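Local coordinates for protein PT26-6P (Thermococcus sp., PDB 2WB7) that is of unknown function, a euryarchaeal mobile-element product that joins two immunoglobulin-like domains to a helical domain, at residues L60-S65 with H220-N225; K129-L134 with T161-R166; M391-V396 with A480-E485; I459-K464 with L475-A480. All coordinates share one frame; numbering follows the deposited sequence.

Contact 1 of 4, residues L60-S65 with H220-N225; sequences LIYGFS and HVTGTN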
loop_
_atom_site.group_PDB
_atom_site.type_symbol
_atom_site.label_atom_id
_atom_site.label_comp_id
_atom_site.label_asym_id
_atom_site.label_seq_id
_atom_site.Cartn_x
_atom_site.Cartn_y
_atom_site.Cartn_z
ATOM N N LEU A 60 -0.227 10.678 -11.470
ATOM C CA LEU A 60 0.378 9.910 -10.394
ATOM C C LEU A 60 0.487 8.409 -10.728
ATOM O O LEU A 60 -0.504 7.751 -11.083
ATOM C CB LEU A 60 -0.437 10.096 -9.121
ATOM C CG LEU A 60 0.143 9.373 -7.912
ATOM C CD1 LEU A 60 1.107 10.307 -7.169
ATOM C CD2 LEU A 60 -0.983 8.845 -6.986
ATOM N N ILE A 61 1.701 7.878 -10.626
ATOM C CA ILE A 61 1.935 6.438 -10.695
ATOM C C ILE A 61 2.508 6.038 -9.348
ATOM O O ILE A 61 3.497 6.611 -8.895
ATOM C CB ILE A 61 2.970 6.077 -11.769
ATOM C CG1 ILE A 61 2.579 6.675 -13.118
ATOM C CG2 ILE A 61 3.153 4.561 -11.880
ATOM C CD1 ILE A 61 3.559 6.333 -14.238
ATOM N N TYR A 62 1.882 5.081 -8.682
ATOM C CA TYR A 62 2.433 4.635 -7.424
ATOM C C TYR A 62 3.421 3.494 -7.657
ATOM O O TYR A 62 3.100 2.504 -8.318
ATOM C CB TYR A 62 1.335 4.224 -6.445
ATOM C CG TYR A 62 1.897 3.773 -5.117
ATOM C CD1 TYR A 62 1.877 4.618 -4.001
ATOM C CD2 TYR A 62 2.476 2.513 -4.978
ATOM C CE1 TYR A 62 2.411 4.209 -2.775
ATOM C CE2 TYR A 62 3.017 2.098 -3.764
ATOM C CZ TYR A 62 2.981 2.948 -2.668
ATOM O OH TYR A 62 3.514 2.523 -1.471
ATOM N N GLY A 63 4.635 3.661 -7.137
ATOM C CA GLY A 63 5.650 2.604 -7.150
ATOM C C GLY A 63 5.918 1.956 -8.497
ATOM O O GLY A 63 6.185 2.633 -9.479
ATOM N N PHE A 64 5.840 0.633 -8.551
ATOM C CA PHE A 64 6.223 -0.080 -9.754
ATOM C C PHE A 64 5.018 -0.539 -10.555
ATOM O O PHE A 64 4.997 -1.668 -11.041
ATOM C CB PHE A 64 7.084 -1.293 -9.403
ATOM C CG PHE A 64 8.381 -0.946 -8.729
ATOM C CD1 PHE A 64 9.477 -0.566 -9.476
ATOM C CD2 PHE A 64 8.512 -1.012 -7.346
ATOM C CE1 PHE A 64 10.669 -0.251 -8.867
ATOM C CE2 PHE A 64 9.701 -0.686 -6.734
ATOM C CZ PHE A 64 10.781 -0.309 -7.495
ATOM N N SER A 65 4.018 0.323 -10.709
ATOM C CA SER A 65 2.823 -0.057 -11.465
ATOM C C SER A 65 2.974 0.123 -12.973
ATOM O O SER A 65 3.817 0.869 -13.464
ATOM C CB SER A 65 1.603 0.719 -10.999
ATOM O OG SER A 65 1.694 1.011 -9.630
ATOM N N HIS A 220 6.545 11.279 -12.374
ATOM C CA HIS A 220 5.122 11.141 -12.055
ATOM C C HIS A 220 4.919 9.995 -11.092
ATOM O O HIS A 220 3.796 9.713 -10.682
ATOM C CB HIS A 220 4.282 10.920 -13.315
ATOM C CG HIS A 220 4.313 12.074 -14.267
ATOM N ND1 HIS A 220 5.034 12.052 -15.441
ATOM C CD2 HIS A 220 3.716 13.290 -14.214
ATOM C CE1 HIS A 220 4.886 13.208 -16.066
ATOM N NE2 HIS A 220 4.089 13.975 -15.343
ATOM N N VAL A 221 6.023 9.338 -10.745
ATOM C CA VAL A 221 6.008 8.194 -9.849
ATOM C C VAL A 221 6.334 8.612 -8.428
ATOM O O VAL A 221 7.270 9.371 -8.200
ATOM C CB VAL A 221 7.038 7.161 -10.285
ATOM C CG1 VAL A 221 6.961 5.962 -9.409
ATOM C CG2 VAL A 221 6.797 6.769 -11.727
ATOM N N THR A 222 5.557 8.120 -7.473
ATOM C CA THR A 222 5.877 8.340 -6.078
ATOM C C THR A 222 6.078 7.014 -5.372
ATOM O O THR A 222 5.383 6.034 -5.650
ATOM C CB THR A 222 4.784 9.123 -5.349
ATOM O OG1 THR A 222 5.184 9.351 -3.988
ATOM C CG2 THR A 222 3.468 8.356 -5.376
ATOM N N GLY A 223 7.046 7.001 -4.458
ATOM C CA GLY A 223 7.332 5.843 -3.621
ATOM C C GLY A 223 6.601 5.921 -2.294
ATOM O O GLY A 223 6.133 4.908 -1.792
ATOM N N THR A 224 6.490 7.123 -1.725
ATOM C CA THR A 224 5.844 7.284 -0.415
ATOM C C THR A 224 4.441 6.707 -0.455
ATOM O O THR A 224 3.582 7.193 -1.188
ATOM C CB THR A 224 5.774 8.768 0.069
ATOM O OG1 THR A 224 5.188 8.821 1.379
ATOM C CG2 THR A 224 4.926 9.627 -0.883
ATOM N N ASN A 225 4.219 5.662 0.333
ATOM C CA ASN A 225 2.915 5.029 0.419
ATOM C C ASN A 225 2.002 5.717 1.433
ATOM O O ASN A 225 0.835 5.347 1.577
ATOM C CB ASN A 225 3.051 3.530 0.741
ATOM C CG ASN A 225 3.784 3.261 2.058
ATOM O OD1 ASN A 225 4.508 4.113 2.580
ATOM N ND2 ASN A 225 3.603 2.059 2.591
#

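Contact 2 of 4, residues K129-L134 with T161-R166; sequences KAPDPL and THFEIR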
loop_
_atom_site.group_PDB
_atom_site.type_symbol
_atom_site.label_atom_id
_atom_site.label_comp_id
_atom_site.label_asym_id
_atom_site.label_seq_id
_atom_site.Cartn_x
_atom_site.Cartn_y
_atom_site.Cartn_z
ATOM N N LYS A 129 5.442 0.363 -18.427
ATOM C CA LYS A 129 5.969 0.112 -17.099
ATOM C C LYS A 129 7.475 0.382 -17.030
ATOM O O LYS A 129 8.236 -0.023 -17.917
ATOM C CB LYS A 129 5.666 -1.329 -16.705
ATOM C CG LYS A 129 6.052 -1.674 -15.282
ATOM C CD LYS A 129 6.005 -3.179 -15.029
ATOM C CE LYS A 129 6.511 -3.485 -13.627
ATOM N NZ LYS A 129 6.857 -4.913 -13.455
ATOM N N ALA A 130 7.897 1.071 -15.974
ATOM C CA ALA A 130 9.311 1.344 -15.743
ATOM C C ALA A 130 10.117 0.077 -15.429
ATOM O O ALA A 130 9.547 -1.013 -15.288
ATOM C CB ALA A 130 9.457 2.347 -14.619
ATOM N N PRO A 131 11.456 0.207 -15.323
ATOM C CA PRO A 131 12.283 -0.920 -14.880
ATOM C C PRO A 131 11.874 -1.421 -13.479
ATOM O O PRO A 131 11.549 -0.616 -12.594
ATOM C CB PRO A 131 13.702 -0.323 -14.852
ATOM C CG PRO A 131 13.661 0.800 -15.814
ATOM C CD PRO A 131 12.278 1.382 -15.665
ATOM N N ASP A 132 11.901 -2.739 -13.294
ATOM C CA ASP A 132 11.409 -3.359 -12.074
ATOM C C ASP A 132 12.355 -4.453 -11.582
ATOM O O ASP A 132 12.242 -5.605 -11.997
ATOM C CB ASP A 132 10.032 -3.959 -12.349
ATOM C CG ASP A 132 9.277 -4.319 -11.087
ATOM O OD1 ASP A 132 9.892 -4.411 -10.006
ATOM O OD2 ASP A 132 8.056 -4.505 -11.183
ATOM N N PRO A 133 13.263 -4.100 -10.666
ATOM C CA PRO A 133 14.287 -4.982 -10.121
ATOM C C PRO A 133 13.749 -6.138 -9.269
ATOM O O PRO A 133 14.301 -7.245 -9.328
ATOM C CB PRO A 133 15.127 -4.052 -9.247
ATOM C CG PRO A 133 14.655 -2.671 -9.518
ATOM C CD PRO A 133 13.266 -2.782 -10.019
ATOM N N LEU A 134 12.684 -5.900 -8.503
ATOM C CA LEU A 134 12.157 -6.903 -7.573
ATOM C C LEU A 134 11.197 -7.965 -8.165
ATOM O O LEU A 134 10.997 -9.032 -7.565
ATOM C CB LEU A 134 11.488 -6.197 -6.390
ATOM C CG LEU A 134 12.473 -5.465 -5.492
ATOM C CD1 LEU A 134 11.826 -5.054 -4.175
ATOM C CD2 LEU A 134 13.686 -6.361 -5.249
ATOM N N THR A 161 13.007 3.213 -10.647
ATOM C CA THR A 161 14.063 3.546 -11.601
ATOM C C THR A 161 13.689 4.733 -12.490
ATOM O O THR A 161 12.509 4.951 -12.775
ATOM C CB THR A 161 14.345 2.362 -12.531
ATOM O OG1 THR A 161 14.549 1.157 -11.760
ATOM C CG2 THR A 161 15.562 2.662 -13.404
ATOM N N HIS A 162 14.694 5.492 -12.923
ATOM C CA HIS A 162 14.502 6.589 -13.885
ATOM C C HIS A 162 14.321 6.037 -15.298
ATOM O O HIS A 162 15.033 5.120 -15.693
ATOM C CB HIS A 162 15.710 7.534 -13.875
ATOM C CG HIS A 162 15.669 8.564 -12.790
ATOM N ND1 HIS A 162 16.741 9.376 -12.491
ATOM C CD2 HIS A 162 14.684 8.906 -11.926
ATOM C CE1 HIS A 162 16.412 10.189 -11.501
ATOM N NE2 HIS A 162 15.167 9.929 -11.144
ATOM N N PHE A 163 13.386 6.597 -16.060
ATOM C CA PHE A 163 13.105 6.119 -17.417
ATOM C C PHE A 163 12.429 7.221 -18.241
ATOM O O PHE A 163 12.013 8.245 -17.694
ATOM C CB PHE A 163 12.167 4.909 -17.368
ATOM C CG PHE A 163 10.755 5.271 -17.002
ATOM C CD1 PHE A 163 9.782 5.431 -17.986
ATOM C CD2 PHE A 163 10.403 5.487 -15.674
ATOM C CE1 PHE A 163 8.481 5.788 -17.649
ATOM C CE2 PHE A 163 9.109 5.846 -15.336
ATOM C CZ PHE A 163 8.147 5.994 -16.326
ATOM N N GLU A 164 12.323 6.995 -19.553
ATOM C CA GLU A 164 11.576 7.874 -20.441
ATOM C C GLU A 164 10.842 7.051 -21.484
ATOM O O GLU A 164 11.234 5.927 -21.786
ATOM C CB GLU A 164 12.507 8.871 -21.142
ATOM C CG GLU A 164 13.259 9.821 -20.214
ATOM C CD GLU A 164 12.385 10.932 -19.677
ATOM O OE1 GLU A 164 11.287 11.130 -20.233
ATOM O OE2 GLU A 164 12.789 11.609 -18.706
ATOM N N ILE A 165 9.774 7.615 -22.028
ATOM C CA ILE A 165 9.078 6.998 -23.144
ATOM C C ILE A 165 9.439 7.679 -24.464
ATOM O O ILE A 165 9.533 8.903 -24.552
ATOM C CB ILE A 165 7.553 7.045 -22.959
ATOM C CG1 ILE A 165 7.164 6.405 -21.631
ATOM C CG2 ILE A 165 6.851 6.329 -24.106
ATOM C CD1 ILE A 165 5.682 6.477 -21.350
ATOM N N ARG A 166 9.651 6.888 -25.500
ATOM C CA ARG A 166 9.817 7.485 -26.808
ATOM C C ARG A 166 8.982 6.798 -27.894
ATOM O O ARG A 166 8.696 5.589 -27.834
ATOM C CB ARG A 166 11.301 7.621 -27.185
ATOM C CG ARG A 166 11.982 6.371 -27.725
ATOM C CD ARG A 166 13.275 6.765 -28.475
ATOM N NE ARG A 166 14.193 7.608 -27.689
ATOM C CZ ARG A 166 15.484 7.329 -27.479
ATOM N NH1 ARG A 166 16.023 6.228 -27.990
ATOM N NH2 ARG A 166 16.242 8.149 -26.761
#

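Contact 3 of 4, residues M391-V396 with A480-E485; sequences MKDQDV and AAKKHE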
loop_
_atom_site.group_PDB
_atom_site.type_symbol
_atom_site.label_atom_id
_atom_site.label_comp_id
_atom_site.label_asym_id
_atom_site.label_seq_id
_atom_site.Cartn_x
_atom_site.Cartn_y
_atom_site.Cartn_z
HETATM N N MSE A 391 -3.674 -5.024 36.464
HETATM C CA MSE A 391 -5.046 -4.585 36.610
HETATM C C MSE A 391 -6.011 -5.399 35.771
HETATM O O MSE A 391 -6.568 -4.918 34.783
HETATM C CB MSE A 391 -5.127 -3.124 36.255
HETATM C CG MSE A 391 -3.923 -2.419 36.789
HETATM SE SE MSE A 391 -4.335 -0.709 37.511
HETATM C CE MSE A 391 -5.874 -1.241 38.607
ATOM N N LYS A 392 -6.191 -6.648 36.174
ATOM C CA LYS A 392 -7.175 -7.514 35.570
ATOM C C LYS A 392 -8.572 -6.891 35.727
ATOM O O LYS A 392 -8.836 -6.188 36.702
ATOM C CB LYS A 392 -7.101 -8.855 36.269
ATOM C CG LYS A 392 -5.734 -9.493 36.184
ATOM C CD LYS A 392 -5.623 -10.324 34.908
ATOM C CE LYS A 392 -4.239 -10.952 34.783
ATOM N NZ LYS A 392 -3.670 -11.311 36.129
ATOM N N ASP A 393 -9.462 -7.128 34.769
ATOM C CA ASP A 393 -10.789 -6.557 34.868
ATOM C C ASP A 393 -11.474 -6.999 36.165
ATOM O O ASP A 393 -12.099 -6.185 36.846
ATOM C CB ASP A 393 -11.645 -6.936 33.662
ATOM C CG ASP A 393 -11.042 -6.474 32.339
ATOM O OD1 ASP A 393 -10.192 -5.553 32.338
ATOM O OD2 ASP A 393 -11.432 -7.037 31.291
ATOM N N GLN A 394 -11.365 -8.282 36.507
ATOM C CA GLN A 394 -12.024 -8.784 37.705
ATOM C C GLN A 394 -11.652 -7.951 38.912
ATOM O O GLN A 394 -12.510 -7.516 39.676
ATOM C CB GLN A 394 -11.672 -10.255 37.972
ATOM C CG GLN A 394 -12.603 -10.949 38.985
ATOM C CD GLN A 394 -14.084 -10.672 38.710
ATOM O OE1 GLN A 394 -14.624 -11.065 37.669
ATOM N NE2 GLN A 394 -14.740 -9.980 39.638
ATOM N N ASP A 395 -10.354 -7.724 39.070
ATOM C CA ASP A 395 -9.817 -6.998 40.221
ATOM C C ASP A 395 -10.259 -5.550 40.191
ATOM O O ASP A 395 -10.555 -4.956 41.236
ATOM C CB ASP A 395 -8.296 -7.061 40.233
ATOM C CG ASP A 395 -7.765 -8.491 40.243
ATOM O OD1 ASP A 395 -8.524 -9.432 39.938
ATOM O OD2 ASP A 395 -6.574 -8.686 40.552
ATOM N N VAL A 396 -10.319 -4.976 38.998
ATOM C CA VAL A 396 -10.854 -3.631 38.875
ATOM C C VAL A 396 -12.320 -3.587 39.277
ATOM O O VAL A 396 -12.781 -2.624 39.895
ATOM C CB VAL A 396 -10.701 -3.070 37.460
ATOM C CG1 VAL A 396 -11.519 -1.795 37.318
ATOM C CG2 VAL A 396 -9.236 -2.791 37.165
ATOM N N ALA A 480 -7.166 5.861 34.307
ATOM C CA ALA A 480 -5.861 6.410 33.954
ATOM C C ALA A 480 -4.808 5.382 34.294
ATOM O O ALA A 480 -3.931 5.088 33.492
ATOM C CB ALA A 480 -5.581 7.731 34.686
ATOM N N ALA A 481 -4.896 4.825 35.486
ATOM C CA ALA A 481 -3.920 3.846 35.914
ATOM C C ALA A 481 -3.882 2.612 34.988
ATOM O O ALA A 481 -2.816 2.071 34.688
ATOM C CB ALA A 481 -4.186 3.442 37.360
ATOM N N LYS A 482 -5.046 2.185 34.521
ATOM C CA LYS A 482 -5.116 1.032 33.634
ATOM C C LYS A 482 -4.417 1.262 32.281
ATOM O O LYS A 482 -3.601 0.433 31.825
ATOM C CB LYS A 482 -6.570 0.677 33.394
ATOM C CG LYS A 482 -6.782 -0.760 33.014
ATOM C CD LYS A 482 -8.236 -0.994 32.734
ATOM C CE LYS A 482 -8.508 -2.418 32.321
ATOM N NZ LYS A 482 -9.887 -2.447 31.737
ATOM N N LYS A 483 -4.742 2.390 31.646
ATOM C CA LYS A 483 -4.155 2.743 30.359
ATOM C C LYS A 483 -2.670 3.033 30.475
ATOM O O LYS A 483 -1.909 2.737 29.550
ATOM C CB LYS A 483 -4.842 3.956 29.756
ATOM C CG LYS A 483 -6.327 3.980 29.934
ATOM C CD LYS A 483 -7.040 2.828 29.288
ATOM C CE LYS A 483 -8.446 3.285 28.881
ATOM N NZ LYS A 483 -9.515 2.349 29.321
ATOM N N HIS A 484 -2.257 3.640 31.588
ATOM C CA HIS A 484 -0.828 3.828 31.834
ATOM C C HIS A 484 -0.127 2.476 31.876
ATOM O O HIS A 484 0.948 2.330 31.304
ATOM C CB HIS A 484 -0.533 4.627 33.120
ATOM C CG HIS A 484 -0.648 6.114 32.960
ATOM N ND1 HIS A 484 -0.060 6.803 31.917
ATOM C CD2 HIS A 484 -1.273 7.048 33.717
ATOM C CE1 HIS A 484 -0.328 8.092 32.034
ATOM N NE2 HIS A 484 -1.073 8.265 33.111
ATOM N N GLU A 485 -0.717 1.481 32.537
ATOM C CA GLU A 485 -0.080 0.165 32.555
ATOM C C GLU A 485 0.002 -0.439 31.152
ATOM O O GLU A 485 0.982 -1.110 30.811
ATOM C CB GLU A 485 -0.764 -0.826 33.497
ATOM C CG GLU A 485 0.141 -2.020 33.753
ATOM C CD GLU A 485 -0.584 -3.329 34.114
ATOM O OE1 GLU A 485 -1.806 -3.296 34.364
ATOM O OE2 GLU A 485 0.103 -4.391 34.149
#

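Contact 4 of 4, residues I459-K464 with L475-A480; sequences INDLQK and LNYLNA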
loop_
_atom_site.group_PDB
_atom_site.type_symbol
_atom_site.label_atom_id
_atom_site.label_comp_id
_atom_site.label_asym_id
_atom_site.label_seq_id
_atom_site.Cartn_x
_atom_site.Cartn_y
_atom_site.Cartn_z
ATOM N N ILE A 459 1.314 3.770 39.134
ATOM C CA ILE A 459 1.480 3.682 40.572
ATOM C C ILE A 459 0.936 4.933 41.257
ATOM O O ILE A 459 0.358 4.849 42.322
ATOM C CB ILE A 459 2.933 3.458 40.997
ATOM C CG1 ILE A 459 3.384 2.043 40.610
ATOM C CG2 ILE A 459 3.056 3.651 42.514
ATOM C CD1 ILE A 459 4.752 1.653 41.138
ATOM N N ASN A 460 1.099 6.088 40.632
ATOM C CA ASN A 460 0.646 7.318 41.225
ATOM C C ASN A 460 -0.856 7.416 41.189
ATOM O O ASN A 460 -1.487 7.866 42.153
ATOM C CB ASN A 460 1.246 8.510 40.492
ATOM C CG ASN A 460 0.980 9.804 41.202
ATOM O OD1 ASN A 460 1.464 10.023 42.308
ATOM N ND2 ASN A 460 0.186 10.667 40.583
ATOM N N ASP A 461 -1.443 7.015 40.066
ATOM C CA ASP A 461 -2.899 7.036 39.943
ATOM C C ASP A 461 -3.553 6.099 40.961
ATOM O O ASP A 461 -4.556 6.460 41.575
ATOM C CB ASP A 461 -3.329 6.722 38.514
ATOM C CG ASP A 461 -3.022 7.856 37.562
ATOM O OD1 ASP A 461 -2.835 8.995 38.020
ATOM O OD2 ASP A 461 -2.965 7.634 36.346
ATOM N N LEU A 462 -2.971 4.921 41.173
ATOM C CA LEU A 462 -3.464 4.029 42.224
ATOM C C LEU A 462 -3.441 4.694 43.609
ATOM O O LEU A 462 -4.394 4.545 44.391
ATOM C CB LEU A 462 -2.719 2.683 42.235
ATOM C CG LEU A 462 -3.099 1.758 41.061
ATOM C CD1 LEU A 462 -2.252 0.499 41.025
ATOM C CD2 LEU A 462 -4.591 1.381 41.026
ATOM N N GLN A 463 -2.369 5.437 43.900
ATOM C CA GLN A 463 -2.238 6.150 45.176
ATOM C C GLN A 463 -3.391 7.135 45.331
ATOM O O GLN A 463 -4.023 7.209 46.383
ATOM C CB GLN A 463 -0.929 6.927 45.248
ATOM C CG GLN A 463 0.357 6.092 45.199
ATOM C CD GLN A 463 0.792 5.575 46.551
ATOM O OE1 GLN A 463 0.038 5.631 47.519
ATOM N NE2 GLN A 463 2.026 5.075 46.630
ATOM N N LYS A 464 -3.653 7.915 44.292
ATOM C CA LYS A 464 -4.713 8.907 44.377
ATOM C C LYS A 464 -6.089 8.243 44.363
ATOM O O LYS A 464 -7.030 8.688 45.039
ATOM C CB LYS A 464 -4.583 9.938 43.249
ATOM C CG LYS A 464 -3.219 10.604 43.180
ATOM C CD LYS A 464 -3.264 11.897 42.378
ATOM C CE LYS A 464 -1.871 12.394 42.032
ATOM N NZ LYS A 464 -1.122 12.652 43.293
ATOM N N LEU A 475 -13.243 6.212 39.575
ATOM C CA LEU A 475 -13.216 5.576 38.271
ATOM C C LEU A 475 -12.103 6.160 37.408
ATOM O O LEU A 475 -11.271 5.416 36.874
ATOM C CB LEU A 475 -14.563 5.727 37.563
ATOM C CG LEU A 475 -15.718 4.889 38.118
ATOM C CD1 LEU A 475 -16.920 4.961 37.173
ATOM C CD2 LEU A 475 -15.294 3.433 38.379
ATOM N N ASN A 476 -12.068 7.492 37.298
ATOM C CA ASN A 476 -11.107 8.134 36.412
ATOM C C ASN A 476 -9.667 7.775 36.710
ATOM O O ASN A 476 -8.890 7.514 35.797
ATOM C CB ASN A 476 -11.282 9.635 36.412
ATOM C CG ASN A 476 -12.483 10.070 35.618
ATOM O OD1 ASN A 476 -13.075 9.280 34.890
ATOM N ND2 ASN A 476 -12.868 11.326 35.771
ATOM N N TYR A 477 -9.310 7.750 37.984
ATOM C CA TYR A 477 -7.950 7.411 38.347
ATOM C C TYR A 477 -7.628 5.933 38.102
ATOM O O TYR A 477 -6.502 5.594 37.703
ATOM C CB TYR A 477 -7.674 7.769 39.804
ATOM C CG TYR A 477 -7.157 9.178 40.014
ATOM C CD1 TYR A 477 -5.910 9.556 39.522
ATOM C CD2 TYR A 477 -7.896 10.121 40.729
ATOM C CE1 TYR A 477 -5.416 10.832 39.718
ATOM C CE2 TYR A 477 -7.408 11.396 40.938
ATOM C CZ TYR A 477 -6.164 11.744 40.434
ATOM O OH TYR A 477 -5.666 13.014 40.625
ATOM N N LEU A 478 -8.597 5.053 38.350
ATOM C CA LEU A 478 -8.398 3.642 38.037
ATOM C C LEU A 478 -8.196 3.489 36.534
ATOM O O LEU A 478 -7.304 2.779 36.075
ATOM C CB LEU A 478 -9.585 2.806 38.489
ATOM C CG LEU A 478 -9.702 2.579 39.992
ATOM C CD1 LEU A 478 -10.934 1.729 40.264
ATOM C CD2 LEU A 478 -8.420 1.945 40.531
ATOM N N ASN A 479 -9.012 4.189 35.762
ATOM C CA ASN A 479 -8.894 4.121 34.329
ATOM C C ASN A 479 -7.577 4.703 33.790
ATOM O O ASN A 479 -6.942 4.099 32.917
ATOM C CB ASN A 479 -10.098 4.753 33.659
ATOM C CG ASN A 479 -10.211 4.344 32.226
ATOM O OD1 ASN A 479 -10.161 5.180 31.320
ATOM N ND2 ASN A 479 -10.307 3.042 31.993
ATOM N N ALA A 480 -7.166 5.861 34.307
ATOM C CA ALA A 480 -5.861 6.410 33.954
ATOM C C ALA A 480 -4.808 5.382 34.294
ATOM O O ALA A 480 -3.931 5.088 33.492
ATOM C CB ALA A 480 -5.581 7.731 34.686
#

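Contact 1 of 4, residues L60-S65 with H220-N225
The Tyr62 ring has Thr222 O over one face, 4.1 Å above the plane and displaced toward the rim, while Asn225 CA sits in plane at its edge. With CG anti to the backbone N (chi1 -179°), the ring runs along the partner segment, and its OH is hydrogen-bonded to Tyr259 O. The other flat group, the His220 imidazole, turns away from 60-65 and stacks on Tyr42.

The backbones pair in parallel, with Ile61 opposite Val221 and Tyr62 opposite Thr222. Ile61 N gives a bond of 2.8 Å to His220 O. Ile61 O then accepts from Thr222 N at 2.9 Å, nearly along the C=O axis. The third bond, Gly63 N to Thr222 O at 2.9 Å, is nearly straight at 170°.

On one face of the sheet Ile61 CB meets Val221 CG2 at 3.9 Å. On the other, Leu60 CD1 touches the Thr222 methyl CG2 at 3.5 Å.

A type II' turn runs from Tyr62 to Ser65, with Gly63 (phi 51°) as its second residue, and Ser65 OG bonds to Tyr62 O. Strand 221-222 thus adds in parallel to strand 52-62 of a mixed, otherwise antiparallel sheet, with 60-65 in the first immunoglobulin-like domain.

Contact 2 of 4, residues K129-L134 with T161-R166
Phe163 holds CG between its backbone N and carbonyl carbon (chi1 72°), the crowded position, and this presents one ring face to Ala130. Thr161 has OG1 beside the backbone N and anti to the carbonyl carbon (chi1 -50°), which leaves the methyl CG2 anti to N, so that OG1 and the methyl both border the Pro131 ring.

The methyl of Ala130 makes a CH-pi contact: its CB lies 3.9 Å from the centroid of the Phe163 ring and 30° off the normal, displaced toward the side of CD2 and CE2. Pro131 crosses Thr161 obliquely. Pro131 CB approaches Thr161 OG1 at 3.5 Å, and further round the ring Pro131 CG packs on Thr161 CG2 at 3.6 Å. Pro131 CD lies 3.9 Å from Phe163 CB, so the proline ring touches both residues. An alanine here would lose CG and CD, and would probably weaken the packing on the Thr161 methyl and on Phe163.

Within 129-134, Lys129 NZ forms a salt bridge of 2.6 Å with Asp132 OD2, on its anti lone pair. Asp132 OD1 is bonded to Trp374 NE1, and Lys129 NZ also to Pro372 O.

No hydrogen bond crosses between the segments, so the loop after strand 120-129 meets Thr161 and Phe163, where the chain leads into strand 163-178, through van der Waals and CH-pi contact, while Lys129 and Asp132 neutralise each other within the loop, away from this interface.

Contact 3 of 4, residues M391-V396 with A480-E485
Two polar links and a small apolar patch join the segments. The charged link is a salt bridge between Lys482 NZ and Asp393 OD1, 3.2 Å long. Lys482 has CG anti to the backbone N (chi1 -155°) and an extended chain, which crosses Asp393 at about a right angle and meets OD1 from above the carboxylate plane, 37° out of it. Its ammonium is shared, since Asp7 OD2 and Thr4 O also bind it, while Asp393 OD2 pairs with Lys241. A methionine here would lose the ammonium and would probably leave Asp393 and Asp7 without this shared counter-charge.

The second polar link runs from the backbone. Met391 N donates to the syn lone pair of Glu485 OE1 at 3.3 Å, with an N-H...O angle of 159°. Glu485 OE2 takes Val390 N and a salt bridge from Lys425, so one carboxylate receives two successive backbone N-H groups.

Apolar contact comes from Met391, modelled as selenomethionine. Its bent chain brings SE to 4.2 Å from Ala481 CB, and its CB lies 4.3 Å from Lys482 CG.

Met391 and Asp393 flank the N-cap position, Lys392, so the contact ties the start of helix 393-404 to helix 471-499. Helix 408-438 borders it through Met418 and Leu422, and the N-terminal residues around Thr4 and Ile5 lie alongside.

Contact 4 of 4, residues I459-K464 with L475-A480
Asp461 is the first residue of 459-464 to touch the partner helix. Its CG is anti to the carbonyl carbon, which sets the carboxylate at the edge of the Tyr477 ring, with OD1 3.5 Å from Tyr477 CD1. The carboxylate and ring planes are 57° apart. Farther back, Asp461 CB lies 3.5 Å from the carbonyl oxygen Tyr477 O, and OD2 packs against the methyl of Ala480. Glu524 OE2 is also close to Asp461 OD2, an approach of like charges that could raise the pKa of one of them, although Glu524 OE2 is also hydrogen-bonded to His484 NE2.

Leu462 follows. Its bond to CB leads away from the partner helix, yet the chain end returns, and Leu462 CD2 meets Leu478 CD2 at 3.9 Å. The two leucines cross at about a right angle and have the same first torsion, with CG anti to the carbonyl carbon. Met418 of helix 408-438 also packs on Leu462.

Lys464 completes the walk by lying over Tyr477. Its CB is 3.7 Å from the ring centroid and only 12° off the normal, a CH-pi contact over the centre of the face. Farther out, Lys464 CD comes to 3.2 Å from Tyr477 OH. Tyr477 is thus met on a face by Lys464 and at an edge by Asp461.

No hydrogen bond crosses the interface. The axes of 459-464 and 475-480 approach to 8.2 Å with N-to-C directions 163° apart, and the short link between helices 442-465 and 471-499 makes this an antiparallel helical hairpin.

How the contacts relate
The four contacts form two pairs at distant parts of an elongated chain. Contacts 1 and 2 have centres about 12 Å apart and meet through Phe64, which packs on residues of 129-134. Both segments of contact 2 fall, in sequence, between those of contact 1. Contacts 3 and 4 have centres about 9 Å apart and share Ala480 and helix 471-499; the hairpin of contact 4 is likewise enclosed by the segments of contact 3. The pairs follow one another along the chain, and contacts 2 and 4 have centres about 58 Å apart. Contacts 1 and 2 thus tie together the beta-rich part and contacts 3 and 4 the helical domain, and none of the four bridges the two parts.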